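Local coordinates for putative type VI secretion protein (Escherichia coli, PDB 6SKI) that acts as a phospholipase effector of the type VI secretion system, carried by the VgrG spike and probably hydrolysing membrane phospholipids of target cells, at residues V35-G40 and T120-K125; F280-M285 and R422-A427; E338-D343 and K399-A404; H370-G375 and V405-M410. All coordinates share one frame; numbering follows the deposited sequence.

Contact 1: residues V35-G40 and T120-K125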
loop_
_atom_site.group_PDB
_atom_site.type_symbol
_atom_site.label_atom_id
_atom_site.label_comp_id
_atom_site.label_asym_id
_atom_site.label_seq_id
_atom_site.Cartn_x
_atom_site.Cartn_y
_atom_site.Cartn_z
ATOM N N VAL A 35 -13.058 6.284 -27.130
ATOM C CA VAL A 35 -12.074 6.821 -26.197
ATOM C C VAL A 35 -11.552 5.696 -25.313
ATOM O O VAL A 35 -12.328 4.893 -24.784
ATOM C CB VAL A 35 -12.652 7.985 -25.371
ATOM C CG1 VAL A 35 -13.384 8.947 -26.283
ATOM C CG2 VAL A 35 -13.579 7.502 -24.276
ATOM N N THR A 36 -10.230 5.586 -25.226
ATOM C CA THR A 36 -9.601 4.665 -24.288
ATOM C C THR A 36 -9.554 5.318 -22.916
ATOM O O THR A 36 -8.792 6.262 -22.697
ATOM C CB THR A 36 -8.201 4.294 -24.760
ATOM O OG1 THR A 36 -8.206 4.131 -26.183
ATOM C CG2 THR A 36 -7.748 3.006 -24.109
ATOM N N LEU A 37 -10.355 4.821 -21.987
ATOM C CA LEU A 37 -10.413 5.374 -20.643
ATOM C C LEU A 37 -9.559 4.521 -19.720
ATOM O O LEU A 37 -9.802 3.319 -19.574
ATOM C CB LEU A 37 -11.852 5.443 -20.140
ATOM C CG LEU A 37 -12.041 6.049 -18.753
ATOM C CD1 LEU A 37 -11.545 7.475 -18.716
ATOM C CD2 LEU A 37 -13.497 5.996 -18.386
ATOM N N THR A 38 -8.564 5.142 -19.100
ATOM C CA THR A 38 -7.695 4.479 -18.145
ATOM C C THR A 38 -8.055 4.940 -16.743
ATOM O O THR A 38 -8.122 6.144 -16.482
ATOM C CB THR A 38 -6.227 4.780 -18.434
ATOM O OG1 THR A 38 -6.028 4.863 -19.848
ATOM C CG2 THR A 38 -5.349 3.692 -17.867
ATOM N N ILE A 39 -8.287 3.988 -15.848
ATOM C CA ILE A 39 -8.582 4.283 -14.456
ATOM C C ILE A 39 -7.331 3.988 -13.648
ATOM O O ILE A 39 -6.869 2.841 -13.598
ATOM C CB ILE A 39 -9.784 3.478 -13.944
ATOM C CG1 ILE A 39 -10.925 3.532 -14.960
ATOM C CG2 ILE A 39 -10.235 4.008 -12.598
ATOM C CD1 ILE A 39 -12.169 2.807 -14.522
ATOM N N GLY A 40 -6.779 5.021 -13.026
ATOM C CA GLY A 40 -5.607 4.855 -12.199
ATOM C C GLY A 40 -5.985 4.394 -10.814
ATOM O O GLY A 40 -6.610 5.137 -10.055
ATOM N N THR A 120 -9.289 11.039 -27.733
ATOM C CA THR A 120 -9.601 9.620 -27.826
ATOM C C THR A 120 -8.933 8.799 -26.732
ATOM O O THR A 120 -8.970 7.566 -26.787
ATOM C CB THR A 120 -9.204 9.078 -29.200
ATOM O OG1 THR A 120 -8.014 9.735 -29.650
ATOM C CG2 THR A 120 -10.317 9.310 -30.204
ATOM N N SER A 121 -8.314 9.446 -25.751
ATOM C CA SER A 121 -7.763 8.753 -24.597
ATOM C C SER A 121 -7.914 9.653 -23.385
ATOM O O SER A 121 -7.575 10.837 -23.436
ATOM C CB SER A 121 -6.292 8.380 -24.795
ATOM O OG SER A 121 -6.030 8.001 -26.133
ATOM N N ALA A 122 -8.413 9.081 -22.294
ATOM C CA ALA A 122 -8.681 9.834 -21.083
ATOM C C ALA A 122 -8.165 9.054 -19.887
ATOM O O ALA A 122 -8.004 7.834 -19.938
ATOM C CB ALA A 122 -10.173 10.126 -20.915
ATOM N N GLN A 123 -7.904 9.778 -18.805
ATOM C CA GLN A 123 -7.421 9.186 -17.569
ATOM C C GLN A 123 -8.243 9.702 -16.403
ATOM O O GLN A 123 -8.483 10.907 -16.291
ATOM C CB GLN A 123 -5.946 9.499 -17.339
ATOM C CG GLN A 123 -4.996 8.515 -17.965
ATOM C CD GLN A 123 -3.560 8.858 -17.681
ATOM O OE1 GLN A 123 -3.271 9.790 -16.936
ATOM N NE2 GLN A 123 -2.646 8.101 -18.267
ATOM N N ILE A 124 -8.669 8.788 -15.540
ATOM C CA ILE A 124 -9.286 9.116 -14.268
ATOM C C ILE A 124 -8.560 8.308 -13.207
ATOM O O ILE A 124 -7.933 7.288 -13.496
ATOM C CB ILE A 124 -10.801 8.828 -14.252
ATOM C CG1 ILE A 124 -11.060 7.327 -14.324
ATOM C CG2 ILE A 124 -11.490 9.535 -15.399
ATOM C CD1 ILE A 124 -12.516 6.967 -14.286
ATOM N N LYS A 125 -8.632 8.778 -11.968
ATOM C CA LYS A 125 -7.800 8.209 -10.924
ATOM C C LYS A 125 -8.619 7.940 -9.674
ATOM O O LYS A 125 -9.659 8.557 -9.438
ATOM C CB LYS A 125 -6.601 9.109 -10.600
ATOM C CG LYS A 125 -6.929 10.519 -10.178
ATOM C CD LYS A 125 -5.693 11.382 -10.320
ATOM C CE LYS A 125 -5.843 12.712 -9.627
ATOM N NZ LYS A 125 -4.835 13.677 -10.138
#
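The carbonyl oxygen Ile124 O is held by two neighbouring groups of strand 35-40: Gly40 N donates to it at 2.6 Å in a nearly straight hydrogen bond (171° at the hydrogen) lying in the carbonyl plane, and Ile39 CA adds a CA-H...O contact at 3.2 Å. Five backbone hydrogen bonds join 35-40 to 120-125, the first accepted by Thr120 O just before the strand begins; the strands run in parallel with a 22° twist between them. Acceptor geometry varies along the pair: Ile124 N approaches Thr38 O at 2.9 Å nearly along the C=O axis, whereas Thr36 N sits well above the carbonyl plane of Thr120. On the apolar face, Leu37 has CG anti to its backbone N, which brings CD1 to Ala122 CB (3.7 Å) and to Ile124 CG2 (3.9 Å). Beside it Ile39 and Ile124 run side by side, with Ile39 CG2 against Ile124 CG1 at 3.8 Å. Thr36, Thr38, Ser121 and Gln123 turn to the reverse face. Such parallel pairing suits the central sheet of an alpha/beta-hydrolase fold. Helix 156-178 covers the apolar face, where Leu172 and Phe175 touch both Leu37 and Ile124, and strand 184-195 hydrogen-bonds to the other edge of 35-40.

Contact 2: residues F280-M285 and R422-A427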
loop_
_atom_site.group_PDB
_atom_site.type_symbol
_atom_site.label_atom_id
_atom_site.label_comp_id
_atom_site.label_asym_id
_atom_site.label_seq_id
_atom_site.Cartn_x
_atom_site.Cartn_y
_atom_site.Cartn_z
ATOM N N PHE A 280 6.321 -2.968 -13.167
ATOM C CA PHE A 280 7.573 -2.508 -12.586
ATOM C C PHE A 280 7.463 -2.522 -11.073
ATOM O O PHE A 280 6.491 -2.006 -10.516
ATOM C CB PHE A 280 7.924 -1.100 -13.063
ATOM C CG PHE A 280 9.270 -0.624 -12.609
ATOM C CD1 PHE A 280 10.424 -1.208 -13.090
ATOM C CD2 PHE A 280 9.382 0.402 -11.691
ATOM C CE1 PHE A 280 11.657 -0.772 -12.672
ATOM C CE2 PHE A 280 10.614 0.841 -11.276
ATOM C CZ PHE A 280 11.752 0.251 -11.765
ATOM N N GLN A 281 8.448 -3.118 -10.411
ATOM C CA GLN A 281 8.558 -3.056 -8.964
ATOM C C GLN A 281 9.889 -2.451 -8.559
ATOM O O GLN A 281 10.931 -2.771 -9.136
ATOM C CB GLN A 281 8.430 -4.427 -8.311
ATOM C CG GLN A 281 8.160 -4.327 -6.827
ATOM C CD GLN A 281 7.903 -5.656 -6.174
ATOM O OE1 GLN A 281 8.495 -6.665 -6.539
ATOM N NE2 GLN A 281 7.025 -5.663 -5.187
ATOM N N ILE A 282 9.844 -1.577 -7.565
ATOM C CA ILE A 282 11.031 -1.147 -6.844
ATOM C C ILE A 282 11.093 -1.957 -5.560
ATOM O O ILE A 282 10.057 -2.380 -5.039
ATOM C CB ILE A 282 11.014 0.363 -6.564
ATOM C CG1 ILE A 282 10.582 1.120 -7.816
ATOM C CG2 ILE A 282 12.393 0.833 -6.160
ATOM C CD1 ILE A 282 10.488 2.607 -7.631
ATOM N N THR A 283 12.299 -2.247 -5.095
ATOM C CA THR A 283 12.499 -3.098 -3.933
ATOM C C THR A 283 13.462 -2.411 -2.978
ATOM O O THR A 283 14.425 -1.774 -3.410
ATOM C CB THR A 283 13.029 -4.477 -4.367
ATOM O OG1 THR A 283 11.934 -5.291 -4.801
ATOM C CG2 THR A 283 13.768 -5.178 -3.240
ATOM N N ALA A 284 13.188 -2.527 -1.683
ATOM C CA ALA A 284 14.046 -1.935 -0.666
ATOM C C ALA A 284 15.242 -2.842 -0.414
ATOM O O ALA A 284 15.079 -3.984 0.026
ATOM C CB ALA A 284 13.263 -1.715 0.622
ATOM N N MET A 285 16.441 -2.333 -0.676
ATOM C CA MET A 285 17.649 -3.113 -0.466
ATOM C C MET A 285 18.078 -3.149 0.989
ATOM O O MET A 285 18.855 -4.030 1.367
ATOM C CB MET A 285 18.798 -2.559 -1.311
ATOM C CG MET A 285 18.853 -3.110 -2.714
ATOM S SD MET A 285 20.314 -2.616 -3.643
ATOM C CE MET A 285 21.081 -1.462 -2.514
ATOM N N ARG A 422 10.485 9.219 -8.620
ATOM C CA ARG A 422 10.883 9.564 -9.980
ATOM C C ARG A 422 11.178 8.318 -10.802
ATOM O O ARG A 422 10.902 8.280 -12.006
ATOM C CB ARG A 422 12.080 10.507 -9.948
ATOM C CG ARG A 422 11.686 11.891 -9.504
ATOM C CD ARG A 422 12.840 12.683 -8.962
ATOM N NE ARG A 422 12.357 13.789 -8.145
ATOM C CZ ARG A 422 12.193 15.026 -8.593
ATOM N NH1 ARG A 422 12.469 15.318 -9.855
ATOM N NH2 ARG A 422 11.748 15.970 -7.782
ATOM N N VAL A 423 11.720 7.280 -10.169
ATOM C CA VAL A 423 11.937 6.026 -10.886
ATOM C C VAL A 423 10.607 5.399 -11.292
ATOM O O VAL A 423 10.439 4.944 -12.434
ATOM C CB VAL A 423 12.782 5.060 -10.042
ATOM C CG1 VAL A 423 13.075 3.804 -10.829
ATOM C CG2 VAL A 423 14.075 5.721 -9.630
ATOM N N MET A 424 9.636 5.371 -10.376
ATOM C CA MET A 424 8.325 4.834 -10.731
ATOM C C MET A 424 7.636 5.691 -11.786
ATOM O O MET A 424 6.928 5.165 -12.651
ATOM C CB MET A 424 7.447 4.694 -9.491
ATOM C CG MET A 424 6.178 3.888 -9.731
ATOM S SD MET A 424 6.439 2.186 -10.260
ATOM C CE MET A 424 7.150 1.468 -8.794
ATOM N N LEU A 425 7.829 7.008 -11.731
ATOM C CA LEU A 425 7.261 7.882 -12.750
ATOM C C LEU A 425 7.859 7.586 -14.113
ATOM O O LEU A 425 7.145 7.568 -15.118
ATOM C CB LEU A 425 7.493 9.347 -12.381
ATOM C CG LEU A 425 6.660 9.964 -11.263
ATOM C CD1 LEU A 425 7.333 11.217 -10.746
ATOM C CD2 LEU A 425 5.274 10.279 -11.757
ATOM N N ASP A 426 9.170 7.347 -14.164
ATOM C CA ASP A 426 9.807 7.007 -15.430
ATOM C C ASP A 426 9.272 5.692 -15.973
ATOM O O ASP A 426 8.974 5.580 -17.168
ATOM C CB ASP A 426 11.321 6.941 -15.245
ATOM C CG ASP A 426 12.061 6.792 -16.554
ATOM O OD1 ASP A 426 11.641 7.413 -17.549
ATOM O OD2 ASP A 426 13.066 6.053 -16.587
ATOM N N ALA A 427 9.121 4.690 -15.105
ATOM C CA ALA A 427 8.593 3.405 -15.549
ATOM C C ALA A 427 7.174 3.546 -16.084
ATOM O O ALA A 427 6.845 3.029 -17.160
ATOM C CB ALA A 427 8.632 2.402 -14.399
#
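A helix lies here on a strand of the central alpha/beta-hydrolase sheet, and a Met-aromatic contact marks the interface. Helix 422-427 runs nearly antiparallel to strand 280-284 (166°), their axes approaching to 9.3 Å, and no hydrogen bond joins them: side chains alone make the contact. Phe280 carries most of it. With CG anti to its backbone N (chi1 -174°), the ring reaches toward the helix and meets three of its residues. Met424 comes at its edge, the sulfur SD lying 5.1 Å from the ring centroid and 89° off the normal, so that it sits essentially in the ring plane; the two side chains slide past each other in opposite directions. Ala427 CB approaches obliquely, nearest to Phe280 CD2 at 3.4 Å, while Val423 crosses the phenylalanine at about a right angle and brings CG1 to within 3.9 Å of Phe280 CE2. Arg466 of helix 452-466 makes a cation-pi contact with the same ring, and Phe240 on the adjoining strand 237-243 touches both Met424 and Ala427. The Ile282 side chain lies near, without touching, a possible Ser197-His310-Asp245 triad, which places this packing close to the presumed active site. Bends at chi2 and chi3 fold the methionine tip back toward the strand, and its terminal methyl CE ends 3.6 Å from Ile282 CG1.

Contact 3: residues E338-D343 and K399-A404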
loop_
_atom_site.group_PDB
_atom_site.type_symbol
_atom_site.label_atom_id
_atom_site.label_comp_id
_atom_site.label_asym_id
_atom_site.label_seq_id
_atom_site.Cartn_x
_atom_site.Cartn_y
_atom_site.Cartn_z
ATOM N N GLU A 338 20.889 -9.383 33.467
ATOM C CA GLU A 338 21.250 -10.433 34.405
ATOM C C GLU A 338 21.595 -9.807 35.746
ATOM O O GLU A 338 22.057 -8.668 35.815
ATOM C CB GLU A 338 22.411 -11.289 33.889
ATOM C CG GLU A 338 23.795 -10.816 34.272
ATOM C CD GLU A 338 24.866 -11.565 33.515
ATOM O OE1 GLU A 338 24.548 -12.131 32.449
ATOM O OE2 GLU A 338 26.016 -11.625 33.998
ATOM N N ILE A 339 21.356 -10.560 36.815
ATOM C CA ILE A 339 21.612 -10.101 38.173
ATOM C C ILE A 339 22.993 -10.578 38.594
ATOM O O ILE A 339 23.330 -11.757 38.431
ATOM C CB ILE A 339 20.529 -10.600 39.143
ATOM C CG1 ILE A 339 19.142 -10.232 38.613
ATOM C CG2 ILE A 339 20.742 -10.008 40.521
ATOM C CD1 ILE A 339 18.032 -10.387 39.624
ATOM N N VAL A 340 23.795 -9.659 39.125
ATOM C CA VAL A 340 25.161 -9.923 39.549
ATOM C C VAL A 340 25.406 -9.200 40.868
ATOM O O VAL A 340 24.532 -8.510 41.397
ATOM C CB VAL A 340 26.198 -9.485 38.494
ATOM C CG1 VAL A 340 26.258 -10.487 37.357
ATOM C CG2 VAL A 340 25.870 -8.099 37.976
ATOM N N SER A 341 26.612 -9.366 41.400
ATOM C CA SER A 341 27.003 -8.688 42.626
ATOM C C SER A 341 27.295 -7.221 42.345
ATOM O O SER A 341 27.811 -6.870 41.282
ATOM C CB SER A 341 28.232 -9.359 43.237
ATOM O OG SER A 341 29.098 -9.844 42.227
ATOM N N ASP A 342 26.959 -6.362 43.307
ATOM C CA ASP A 342 27.146 -4.930 43.116
ATOM C C ASP A 342 28.610 -4.558 42.932
ATOM O O ASP A 342 28.903 -3.494 42.377
ATOM C CB ASP A 342 26.554 -4.163 44.297
ATOM C CG ASP A 342 25.980 -2.821 43.890
ATOM O OD1 ASP A 342 24.782 -2.584 44.151
ATOM O OD2 ASP A 342 26.721 -2.004 43.308
ATOM N N ASP A 343 29.536 -5.406 43.380
ATOM C CA ASP A 343 30.953 -5.137 43.162
ATOM C C ASP A 343 31.342 -5.367 41.708
ATOM O O ASP A 343 32.259 -4.714 41.196
ATOM C CB ASP A 343 31.801 -6.000 44.098
ATOM C CG ASP A 343 31.611 -7.485 43.859
ATOM O OD1 ASP A 343 31.011 -8.154 44.726
ATOM O OD2 ASP A 343 32.073 -7.991 42.815
ATOM N N LYS A 399 22.834 -6.209 41.859
ATOM C CA LYS A 399 22.417 -5.268 40.833
ATOM C C LYS A 399 21.949 -6.046 39.616
ATOM O O LYS A 399 22.480 -7.113 39.307
ATOM C CB LYS A 399 23.564 -4.326 40.434
ATOM C CG LYS A 399 24.609 -4.985 39.544
ATOM C CD LYS A 399 25.997 -4.413 39.732
ATOM C CE LYS A 399 26.016 -2.911 39.572
ATOM N NZ LYS A 399 27.413 -2.401 39.516
ATOM N N GLN A 400 20.950 -5.514 38.931
ATOM C CA GLN A 400 20.578 -6.006 37.615
ATOM C C GLN A 400 21.300 -5.154 36.583
ATOM O O GLN A 400 21.111 -3.933 36.538
ATOM C CB GLN A 400 19.069 -5.959 37.392
ATOM C CG GLN A 400 18.620 -6.808 36.214
ATOM C CD GLN A 400 17.233 -6.462 35.731
ATOM O OE1 GLN A 400 16.813 -5.308 35.792
ATOM N NE2 GLN A 400 16.511 -7.461 35.242
ATOM N N VAL A 401 22.139 -5.798 35.779
ATOM C CA VAL A 401 22.888 -5.151 34.713
ATOM C C VAL A 401 22.319 -5.640 33.392
ATOM O O VAL A 401 22.278 -6.849 33.131
ATOM C CB VAL A 401 24.390 -5.451 34.809
ATOM C CG1 VAL A 401 25.074 -5.149 33.490
ATOM C CG2 VAL A 401 25.016 -4.650 35.927
ATOM N N GLY A 402 21.861 -4.708 32.578
ATOM C CA GLY A 402 21.405 -5.004 31.231
ATOM C C GLY A 402 22.279 -4.286 30.225
ATOM O O GLY A 402 22.771 -3.193 30.489
ATOM N N ALA A 403 22.484 -4.917 29.084
ATOM C CA ALA A 403 23.272 -4.334 28.013
ATOM C C ALA A 403 22.533 -4.496 26.698
ATOM O O ALA A 403 21.836 -5.496 26.482
ATOM C CB ALA A 403 24.657 -4.972 27.921
ATOM N N ALA A 404 22.660 -3.489 25.839
ATOM C CA ALA A 404 22.115 -3.561 24.491
ATOM C C ALA A 404 23.001 -2.759 23.551
ATOM O O ALA A 404 23.896 -2.034 23.980
ATOM C CB ALA A 404 20.675 -3.052 24.440
#
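Strands 338-341 and 399-404 form a strongly twisted antiparallel pair, their directions 128° apart and their axes 4.6 Å from each other at closest approach. Lys399 buries the most surface of any residue in the pair. Its CB stands on the same face as Val340 and Val401, and CG takes the crowded position between the backbone N and the carbonyl carbon. That puts Lys399 CG 3.7 Å from Val340 CG2, the two side chains crossing obliquely. CD then runs past the end of the partner strand, 3.4 Å from Ser341 O. A bend at chi3 (-53°) turns CE across the Asp342 side chain, with Lys399 CE 3.9 Å from Asp342 OD2. At the tip, NZ gives a weak hydrogen bond to Asp342 O at 3.4 Å and a long salt bridge to Asp342 OD2 at 3.9 Å; Thr344 O and Glu346 add further weak partners. The ammonium is thus held by several loose acceptors at the turn following strand 338-341. Strand 376-386 pairs with the other edge of 399-404 and completes a three-stranded sheet, while helix 350-362 covers part of the valine face and its Arg350 pairs with Glu338. Four backbone hydrogen bonds hold the strands; in one, Val340 N donates to Lys399 O at 2.9 Å, nearly along the C=O axis.

Contact 4: residues H370-G375 and V405-M410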
loop_
_atom_site.group_PDB
_atom_site.type_symbol
_atom_site.label_atom_id
_atom_site.label_comp_id
_atom_site.label_asym_id
_atom_site.label_seq_id
_atom_site.Cartn_x
_atom_site.Cartn_y
_atom_site.Cartn_z
ATOM N N HIS A 370 26.285 1.223 5.298
ATOM C CA HIS A 370 26.135 2.602 4.868
ATOM C C HIS A 370 25.201 3.407 5.755
ATOM O O HIS A 370 25.102 4.623 5.578
ATOM C CB HIS A 370 25.632 2.638 3.423
ATOM C CG HIS A 370 26.499 1.877 2.470
ATOM N ND1 HIS A 370 27.768 2.290 2.128
ATOM C CD2 HIS A 370 26.288 0.719 1.803
ATOM C CE1 HIS A 370 28.298 1.423 1.284
ATOM N NE2 HIS A 370 27.420 0.461 1.070
ATOM N N ILE A 371 24.530 2.766 6.710
ATOM C CA ILE A 371 23.619 3.461 7.609
ATOM C C ILE A 371 24.293 3.827 8.926
ATOM O O ILE A 371 23.970 4.876 9.505
ATOM C CB ILE A 371 22.367 2.598 7.870
ATOM C CG1 ILE A 371 21.563 2.422 6.584
ATOM C CG2 ILE A 371 21.483 3.210 8.937
ATOM C CD1 ILE A 371 21.060 1.015 6.365
ATOM N N LEU A 372 25.242 3.027 9.388
ATOM C CA LEU A 372 25.919 3.218 10.662
ATOM C C LEU A 372 26.889 4.397 10.657
ATOM O O LEU A 372 27.010 5.076 11.683
ATOM C CB LEU A 372 26.656 1.938 11.053
ATOM C CG LEU A 372 25.744 0.754 11.359
ATOM C CD1 LEU A 372 26.548 -0.402 11.914
ATOM C CD2 LEU A 372 24.633 1.150 12.312
ATOM N N PRO A 373 27.611 4.676 9.564
ATOM C CA PRO A 373 28.521 5.831 9.578
ATOM C C PRO A 373 27.829 7.172 9.738
ATOM O O PRO A 373 28.523 8.184 9.895
ATOM C CB PRO A 373 29.212 5.730 8.217
ATOM C CG PRO A 373 29.243 4.280 7.975
ATOM C CD PRO A 373 27.858 3.868 8.356
ATOM N N HIS A 374 26.500 7.221 9.708
ATOM C CA HIS A 374 25.768 8.475 9.805
ATOM C C HIS A 374 25.109 8.651 11.165
ATOM O O HIS A 374 24.337 9.594 11.358
ATOM C CB HIS A 374 24.733 8.555 8.685
ATOM C CG HIS A 374 25.335 8.476 7.319
ATOM N ND1 HIS A 374 26.050 9.511 6.759
ATOM C CD2 HIS A 374 25.348 7.475 6.408
ATOM C CE1 HIS A 374 26.476 9.153 5.563
ATOM N NE2 HIS A 374 26.057 7.923 5.322
ATOM N N GLY A 375 25.412 7.769 12.112
ATOM C CA GLY A 375 24.961 7.871 13.481
ATOM C C GLY A 375 26.013 7.241 14.365
ATOM O O GLY A 375 27.025 6.730 13.882
ATOM N N VAL A 405 22.763 -2.915 22.255
ATOM C CA VAL A 405 23.429 -2.105 21.241
ATOM C C VAL A 405 22.475 -1.007 20.795
ATOM O O VAL A 405 21.365 -1.287 20.336
ATOM C CB VAL A 405 23.885 -2.958 20.051
ATOM C CG1 VAL A 405 24.682 -2.115 19.081
ATOM C CG2 VAL A 405 24.707 -4.118 20.536
ATOM N N PHE A 406 22.906 0.241 20.930
ATOM C CA PHE A 406 22.094 1.403 20.612
ATOM C C PHE A 406 22.666 2.137 19.408
ATOM O O PHE A 406 23.881 2.330 19.299
ATOM C CB PHE A 406 22.023 2.356 21.803
ATOM C CG PHE A 406 20.729 3.099 21.906
ATOM C CD1 PHE A 406 19.546 2.426 22.141
ATOM C CD2 PHE A 406 20.694 4.470 21.773
ATOM C CE1 PHE A 406 18.356 3.106 22.240
ATOM C CE2 PHE A 406 19.506 5.155 21.865
ATOM C CZ PHE A 406 18.337 4.470 22.103
ATOM N N PHE A 407 21.782 2.539 18.507
ATOM C CA PHE A 407 22.116 3.384 17.374
ATOM C C PHE A 407 21.388 4.708 17.534
ATOM O O PHE A 407 20.166 4.727 17.719
ATOM C CB PHE A 407 21.726 2.715 16.058
ATOM C CG PHE A 407 22.134 3.487 14.842
ATOM C CD1 PHE A 407 23.463 3.760 14.596
ATOM C CD2 PHE A 407 21.186 3.939 13.946
ATOM C CE1 PHE A 407 23.837 4.467 13.481
ATOM C CE2 PHE A 407 21.557 4.646 12.831
ATOM C CZ PHE A 407 22.885 4.909 12.598
ATOM N N GLU A 408 22.137 5.807 17.479
ATOM C CA GLU A 408 21.573 7.144 17.587
ATOM C C GLU A 408 21.884 7.917 16.317
ATOM O O GLU A 408 23.053 8.159 16.005
ATOM C CB GLU A 408 22.128 7.886 18.804
ATOM C CG GLU A 408 21.694 7.321 20.136
ATOM C CD GLU A 408 22.832 7.243 21.133
ATOM O OE1 GLU A 408 22.963 8.168 21.962
ATOM O OE2 GLU A 408 23.598 6.256 21.088
ATOM N N ARG A 409 20.841 8.309 15.598
ATOM C CA ARG A 409 20.966 9.168 14.434
ATOM C C ARG A 409 19.856 10.201 14.501
ATOM O O ARG A 409 18.730 9.879 14.880
ATOM C CB ARG A 409 20.883 8.376 13.128
ATOM C CG ARG A 409 21.191 9.205 11.902
ATOM C CD ARG A 409 21.421 8.338 10.686
ATOM N NE ARG A 409 20.437 7.272 10.586
ATOM C CZ ARG A 409 20.096 6.683 9.448
ATOM N NH1 ARG A 409 20.662 7.059 8.312
ATOM N NH2 ARG A 409 19.188 5.721 9.446
ATOM N N MET A 410 20.171 11.440 14.152
ATOM C CA MET A 410 19.233 12.537 14.312
ATOM C C MET A 410 18.959 13.194 12.970
ATOM O O MET A 410 19.869 13.362 12.153
ATOM C CB MET A 410 19.766 13.573 15.303
ATOM C CG MET A 410 19.610 13.170 16.760
ATOM S SD MET A 410 18.064 13.735 17.486
ATOM C CE MET A 410 17.941 15.366 16.766
#
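The loop 370-375, which leads into strand 376-386, folds over residues 405-409, the end part of strand 398-409, the middle strand of a three-stranded antiparallel sheet. No hydrogen bond crosses between the two segments, so shape carries the contact. The close-packed part surrounds Phe407, whose CG is anti to the backbone N and whose ring points at the loop. Leu372 CD2 sits over one ring face in a CH-pi contact, 4.0 Å from the centroid and 28° off the normal. Gly375, with no side chain, brings its CA obliquely to Phe407 CE1 at 3.6 Å. The loop is tied within itself by Gly375 N, which donates to Leu372 O at 3.2 Å. Arg409 forms the second packed flank: its aliphatic stem runs beside the backbone and CB of His374, CG lying 3.2 Å from His374 O, before a bend at chi3 turns the guanidinium toward Ile371. Arg409 NH2 makes a salt bridge to Glu328 and a hydrogen bond to Thr486 O, both outside the pair, consistent with a fixed head group. The His374 ring leads away to meet that of Tyr480 of helix 476-483. The looser side carries Pro373 and Glu408, whose CB atoms point away from the interface; Pro373 is exposed and Glu408 partly so. Over one face of the guanidinium lies the methyl Ile371 CG2, 3.4 Å from Arg409 NH2.

In the fold
From the N terminus, contact 1 comes first: it closes a loop of 79 residues, largely helix and coil, and is complete before any other opens. Contact 2 starts at 280-285 in the same sheet, its centre 23 Å from that of contact 1, and closes only at 422-427. The long excursion between contains both remaining contacts. These cross, because the order along the chain is 338-343, 370-375, 399-404, 405-410; their second segments are consecutive on strand 398-409, although their centres lie 26 Å apart. Contacts 1 and 2 belong to the hydrolase sheet and its covering helices, whereas contacts 3 and 4 tie together the separate antiparallel sheet and its connecting loop.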